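Local structure of nidogen (Mus musculus, 1NPE) at residues L78-G83 / T96-D101; T119-P124 / L136-W141. The protein probably helps tie laminin to other components of the basement membrane, in part through this YWTD beta-propeller domain. All coordinates share one frame; numbering follows the deposited sequence.

Contacts 1 and 2 repeat one scheme in adjacent blades of the propeller. In each, the segment leading into a blade's first strand meets the end of its second strand, and the aspartate closing a YWTD-type motif, Asp97 or Asp140, takes backbone N-H groups from that segment. Both are mainly buried, with exposed fringes at Gln99 in contact 1 and at Gly120 and Val122 in contact 2. Their chemistry parts beside the aspartate: contact 1 adds a polar cluster of serines and Glu82 reaching another protein's chain, whereas contact 2 stacks the Asn123 amide on Trp141. A cadmium ion bridges them, bound by Ser98 and Asp101 of the first and Val122 of the second.

Contact 1. Residues L78-G83 / T96-D101; sequences LGSPEG and TDSQLD. With CD (cadmium ion), chain C.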
loop_
_atom_site.group_PDB
_atom_site.type_symbol
_atom_site.label_atom_id
_atom_site.label_comp_id
_atom_site.label_asym_id
_atom_site.label_seq_id
_atom_site.Cartn_x
_atom_site.Cartn_y
_atom_site.Cartn_z
ATOM N N LEU A 78 -6.013 6.591 11.721
ATOM C CA LEU A 78 -5.563 6.145 10.409
ATOM C C LEU A 78 -4.524 5.057 10.565
ATOM O O LEU A 78 -3.671 5.134 11.454
ATOM C CB LEU A 78 -4.928 7.295 9.628
ATOM C CG LEU A 78 -5.776 8.160 8.703
ATOM C CD1 LEU A 78 -4.861 9.184 8.045
ATOM C CD2 LEU A 78 -6.479 7.304 7.651
ATOM N N GLY A 79 -4.587 4.063 9.681
ATOM C CA GLY A 79 -3.635 2.970 9.707
ATOM C C GLY A 79 -2.605 3.149 8.602
ATOM O O GLY A 79 -1.621 3.879 8.768
ATOM N N SER A 80 -2.855 2.506 7.464
ATOM C CA SER A 80 -1.967 2.575 6.305
ATOM C C SER A 80 -2.753 2.906 5.023
ATOM O O SER A 80 -3.078 2.019 4.231
ATOM C CB SER A 80 -1.225 1.245 6.138
ATOM O OG SER A 80 -0.233 1.337 5.134
ATOM N N PRO A 81 -3.065 4.196 4.810
ATOM C CA PRO A 81 -3.813 4.633 3.618
ATOM C C PRO A 81 -2.921 4.508 2.382
ATOM O O PRO A 81 -1.866 5.129 2.308
ATOM C CB PRO A 81 -4.179 6.082 3.950
ATOM C CG PRO A 81 -3.020 6.536 4.789
ATOM C CD PRO A 81 -2.722 5.336 5.682
ATOM N N GLU A 82 -3.339 3.691 1.422
ATOM C CA GLU A 82 -2.520 3.455 0.243
ATOM C C GLU A 82 -3.150 3.707 -1.115
ATOM O O GLU A 82 -2.510 3.495 -2.144
ATOM C CB GLU A 82 -1.987 2.032 0.286
ATOM C CG GLU A 82 -1.045 1.780 1.440
ATOM C CD GLU A 82 -0.679 0.334 1.561
ATOM O OE1 GLU A 82 -0.563 -0.347 0.523
ATOM O OE2 GLU A 82 -0.505 -0.127 2.698
ATOM N N GLY A 83 -4.405 4.125 -1.110
ATOM C CA GLY A 83 -5.112 4.408 -2.342
ATOM C C GLY A 83 -6.196 5.408 -2.008
ATOM O O GLY A 83 -6.773 5.352 -0.929
ATOM N N THR A 96 -8.340 3.398 0.801
ATOM C CA THR A 96 -8.098 2.070 1.328
ATOM C C THR A 96 -7.120 2.187 2.486
ATOM O O THR A 96 -6.255 3.062 2.495
ATOM C CB THR A 96 -7.478 1.144 0.263
ATOM O OG1 THR A 96 -6.265 1.732 -0.237
ATOM C CG2 THR A 96 -8.456 0.935 -0.887
ATOM N N ASP A 97 -7.273 1.309 3.467
ATOM C CA ASP A 97 -6.407 1.273 4.630
ATOM C C ASP A 97 -6.130 -0.204 4.855
ATOM O O ASP A 97 -7.016 -0.949 5.264
ATOM C CB ASP A 97 -7.114 1.883 5.844
ATOM C CG ASP A 97 -6.209 1.999 7.055
ATOM O OD1 ASP A 97 -5.398 1.079 7.309
ATOM O OD2 ASP A 97 -6.317 3.013 7.767
ATOM N N SER A 98 -4.899 -0.617 4.578
ATOM C CA SER A 98 -4.494 -2.011 4.709
ATOM C C SER A 98 -4.055 -2.444 6.108
ATOM O O SER A 98 -3.650 -3.595 6.310
ATOM C CB SER A 98 -3.391 -2.320 3.700
ATOM O OG SER A 98 -2.259 -1.513 3.959
ATOM N N GLN A 99 -4.103 -1.516 7.059
ATOM C CA GLN A 99 -3.738 -1.796 8.448
ATOM C C GLN A 99 -5.035 -1.976 9.239
ATOM O O GLN A 99 -5.251 -3.030 9.838
ATOM C CB GLN A 99 -2.908 -0.654 9.032
ATOM C CG GLN A 99 -2.319 -0.935 10.405
ATOM C CD GLN A 99 -1.425 0.197 10.887
ATOM O OE1 GLN A 99 -0.406 0.510 10.261
ATOM N NE2 GLN A 99 -1.811 0.831 11.994
ATOM N N LEU A 100 -5.893 -0.954 9.221
ATOM C CA LEU A 100 -7.190 -1.000 9.905
ATOM C C LEU A 100 -8.203 -1.840 9.118
ATOM O O LEU A 100 -9.328 -2.055 9.566
ATOM C CB LEU A 100 -7.746 0.407 10.108
ATOM C CG LEU A 100 -6.933 1.284 11.055
ATOM C CD1 LEU A 100 -7.641 2.613 11.236
ATOM C CD2 LEU A 100 -6.775 0.572 12.391
ATOM N N ASP A 101 -7.792 -2.274 7.930
ATOM C CA ASP A 101 -8.594 -3.110 7.048
ATOM C C ASP A 101 -9.948 -2.544 6.673
ATOM O O ASP A 101 -10.993 -3.137 6.946
ATOM C CB ASP A 101 -8.723 -4.522 7.628
ATOM C CG ASP A 101 -7.379 -5.240 7.707
ATOM O OD1 ASP A 101 -6.432 -4.822 7.004
ATOM O OD2 ASP A 101 -7.263 -6.211 8.482
HETATM CD CD CD C . -4.564 -5.752 6.765
HETATM O O HOH W 1 -3.523 -5.193 9.167
HETATM O O HOH W 2 -5.151 -8.048 7.491
HETATM O O HOH W 3 -2.163 -6.254 5.823
#
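The FWTD version of the YWTD propeller motif ends in Asp97, whose carboxylate holds the loop before the blade's first strand. Its CG lies anti to the backbone N (chi1 -174°), close to the Gly79 and Ser80 N-H groups. OD2 uses its syn lone pair for Gly79 N at 2.8 Å, while OD1 takes a nearly straight bond from Ser80 N (2.9 Å, 173°), met from above the carboxylate plane. OD1 also accepts from the N atoms of Gln99, in an Asx turn, and of Leu100, so three bonds grip one oxygen. Gly79 suits its place because a beta carbon there would run into Asp97 OD1 and Gln99 CB. Pro81, which has no N-H to give, suits its antiparallel non-hydrogen-bonded pairing with Asp97.

A second polar knot gathers at Glu82 OE2. Ser98 OG donates to it over 2.6 Å from above the carboxylate plane, and Ser80 OG meets its anti lone pair at 2.9 Å. Ser80 OG also bonds a basic side chain of another protein's chain, and Glu82 OE1 forms a salt bridge with Arg125. Past the strand, cadmium is bound by Val122 O, Ser98 O at 2.4 Å and Asp101 OD1 at 2.1 Å.

Contact 2. Residues T119-P124 / L136-W141; sequences TGLVNP and LYWTDW. With CD (cadmium ion), chain C.
Asn123, Asp140 and Trp141 carry this contact, in which the final aspartate of the Tyr-Trp-Thr-Asp motif of the YWTD beta-propeller holds the loop entering its own blade. Asp140 has CG anti to the backbone N (chi1 -175°), bringing the carboxylate close to two of the loop's N-H groups. Val122 N reaches OD2 at 3.0 Å in an almost straight bond (168°) on the syn side, slightly out of the carboxylate plane. Asn123 N meets OD1 at 2.8 Å from above that plane, and OD1 also accepts from Asn142 N. An aspartate is apt here because its short side chain offers two acceptors to successive backbone donors.

Asn123 then lies over one face of the Trp141 indole, the amide and ring planes only 6° apart. Its CB sits 3.5 Å from the centroid of the five-membered ring, nearly on the ring normal, in a CH-pi contact, while OD1 extends over the six-membered ring to 3.3 Å from CH2. The backbones join as well, Trp141 N donating to Asn123 O at 3.0 Å. An alanine in place of Trp141 would probably leave the Asn123 amide without its stacking surface and more able to turn. Next along the chain, Pro124 pairs with Asp140 as an antiparallel, non-hydrogen-bonded neighbour.

Val122 turns its carbonyl the other way, O binding cadmium at 2.3 Å. At the indole edge, Trp141 NE1 donates to a water 2.7 Å away, which in turn donates to Pro124 O at 2.9 Å.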
loop_
_atom_site.group_PDB
_atom_site.type_symbol
_atom_site.label_atom_id
_atom_site.label_comp_id
_atom_site.label_asym_id
_atom_site.label_seq_id
_atom_site.Cartn_x
_atom_site.Cartn_y
_atom_site.Cartn_z
ATOM N N THR A 119 -14.949 -5.468 6.302
ATOM C CA THR A 119 -14.914 -6.915 6.443
ATOM C C THR A 119 -14.444 -7.434 5.095
ATOM O O THR A 119 -14.631 -6.765 4.083
ATOM C CB THR A 119 -16.307 -7.507 6.797
ATOM O OG1 THR A 119 -17.278 -7.093 5.828
ATOM C CG2 THR A 119 -16.746 -7.054 8.181
ATOM N N GLY A 120 -13.787 -8.590 5.087
ATOM C CA GLY A 120 -13.288 -9.156 3.844
ATOM C C GLY A 120 -12.138 -8.362 3.222
ATOM O O GLY A 120 -11.835 -8.520 2.036
ATOM N N LEU A 121 -11.532 -7.474 4.002
ATOM C CA LEU A 121 -10.414 -6.664 3.521
ATOM C C LEU A 121 -9.170 -7.024 4.307
ATOM O O LEU A 121 -9.169 -6.975 5.528
ATOM C CB LEU A 121 -10.701 -5.171 3.685
ATOM C CG LEU A 121 -11.884 -4.602 2.896
ATOM C CD1 LEU A 121 -12.117 -3.159 3.303
ATOM C CD2 LEU A 121 -11.634 -4.713 1.396
ATOM N N VAL A 122 -8.115 -7.392 3.597
ATOM C CA VAL A 122 -6.856 -7.768 4.223
ATOM C C VAL A 122 -5.743 -6.835 3.745
ATOM O O VAL A 122 -5.008 -6.273 4.550
ATOM C CB VAL A 122 -6.514 -9.245 3.909
ATOM C CG1 VAL A 122 -5.095 -9.606 4.396
ATOM C CG2 VAL A 122 -7.549 -10.157 4.576
ATOM N N ASN A 123 -5.622 -6.681 2.430
ATOM C CA ASN A 123 -4.614 -5.801 1.848
ATOM C C ASN A 123 -5.192 -4.929 0.725
ATOM O O ASN A 123 -4.714 -4.962 -0.409
ATOM C CB ASN A 123 -3.407 -6.603 1.335
ATOM C CG ASN A 123 -2.337 -6.828 2.410
ATOM O OD1 ASN A 123 -1.739 -7.896 2.491
ATOM N ND2 ASN A 123 -2.082 -5.811 3.216
ATOM N N PRO A 124 -6.259 -4.160 1.014
ATOM C CA PRO A 124 -6.807 -3.317 -0.053
ATOM C C PRO A 124 -5.733 -2.303 -0.421
ATOM O O PRO A 124 -4.912 -1.936 0.419
ATOM C CB PRO A 124 -7.992 -2.633 0.631
ATOM C CG PRO A 124 -7.509 -2.498 2.051
ATOM C CD PRO A 124 -6.946 -3.891 2.288
ATOM N N LEU A 136 -17.732 2.121 -7.669
ATOM C CA LEU A 136 -16.468 2.094 -6.944
ATOM C C LEU A 136 -15.777 0.763 -7.238
ATOM O O LEU A 136 -16.431 -0.281 -7.271
ATOM C CB LEU A 136 -16.751 2.206 -5.441
ATOM C CG LEU A 136 -15.585 2.350 -4.463
ATOM C CD1 LEU A 136 -14.784 3.616 -4.764
ATOM C CD2 LEU A 136 -16.124 2.400 -3.052
ATOM N N TYR A 137 -14.460 0.803 -7.442
ATOM C CA TYR A 137 -13.670 -0.398 -7.734
ATOM C C TYR A 137 -12.371 -0.408 -6.915
ATOM O O TYR A 137 -11.725 0.627 -6.747
ATOM C CB TYR A 137 -13.292 -0.444 -9.225
ATOM C CG TYR A 137 -14.452 -0.295 -10.198
ATOM C CD1 TYR A 137 -14.806 0.956 -10.706
ATOM C CD2 TYR A 137 -15.175 -1.409 -10.630
ATOM C CE1 TYR A 137 -15.850 1.093 -11.621
ATOM C CE2 TYR A 137 -16.216 -1.285 -11.538
ATOM C CZ TYR A 137 -16.551 -0.030 -12.030
ATOM O OH TYR A 137 -17.595 0.095 -12.921
ATOM N N TRP A 138 -11.957 -1.578 -6.443
ATOM C CA TRP A 138 -10.713 -1.656 -5.677
ATOM C C TRP A 138 -10.029 -3.003 -5.775
ATOM O O TRP A 138 -10.637 -3.986 -6.208
ATOM C CB TRP A 138 -10.954 -1.313 -4.204
ATOM C CG TRP A 138 -11.791 -2.310 -3.449
ATOM C CD1 TRP A 138 -11.341 -3.390 -2.734
ATOM C CD2 TRP A 138 -13.212 -2.275 -3.271
ATOM N NE1 TRP A 138 -12.395 -4.020 -2.118
ATOM C CE2 TRP A 138 -13.553 -3.356 -2.428
ATOM C CE3 TRP A 138 -14.229 -1.431 -3.734
ATOM C CZ2 TRP A 138 -14.876 -3.614 -2.034
ATOM C CZ3 TRP A 138 -15.542 -1.687 -3.346
ATOM C CH2 TRP A 138 -15.852 -2.771 -2.503
ATOM N N THR A 139 -8.750 -3.030 -5.405
ATOM C CA THR A 139 -7.978 -4.269 -5.410
ATOM C C THR A 139 -7.619 -4.616 -3.974
ATOM O O THR A 139 -7.567 -3.741 -3.105
ATOM C CB THR A 139 -6.645 -4.154 -6.195
ATOM O OG1 THR A 139 -5.712 -3.359 -5.453
ATOM C CG2 THR A 139 -6.864 -3.532 -7.553
ATOM N N ASP A 140 -7.420 -5.901 -3.727
ATOM C CA ASP A 140 -7.016 -6.390 -2.415
ATOM C C ASP A 140 -5.981 -7.443 -2.768
ATOM O O ASP A 140 -6.318 -8.509 -3.275
ATOM C CB ASP A 140 -8.197 -7.013 -1.657
ATOM C CG ASP A 140 -7.832 -7.438 -0.225
ATOM O OD1 ASP A 140 -6.658 -7.752 0.053
ATOM O OD2 ASP A 140 -8.734 -7.481 0.632
ATOM N N TRP A 141 -4.714 -7.134 -2.525
ATOM C CA TRP A 141 -3.658 -8.077 -2.870
ATOM C C TRP A 141 -3.434 -9.233 -1.905
ATOM O O TRP A 141 -2.382 -9.871 -1.941
ATOM C CB TRP A 141 -2.351 -7.350 -3.223
ATOM C CG TRP A 141 -1.798 -6.491 -2.155
ATOM C CD1 TRP A 141 -2.056 -5.169 -1.953
ATOM C CD2 TRP A 141 -0.825 -6.867 -1.176
ATOM N NE1 TRP A 141 -1.297 -4.691 -0.914
ATOM C CE2 TRP A 141 -0.528 -5.712 -0.420
ATOM C CE3 TRP A 141 -0.168 -8.068 -0.869
ATOM C CZ2 TRP A 141 0.401 -5.717 0.631
ATOM C CZ3 TRP A 141 0.760 -8.079 0.183
ATOM C CH2 TRP A 141 1.034 -6.908 0.916
HETATM CD CD CD C . -4.564 -5.752 6.765
HETATM O O HOH W 4 -9.300 -9.987 1.620
HETATM O O HOH W 5 -2.143 -2.582 0.614
HETATM O O HOH W 2 -5.151 -8.048 7.491
HETATM O O HOH W 3 -2.163 -6.254 5.823
HETATM O O HOH W 1 -3.523 -5.193 9.167
#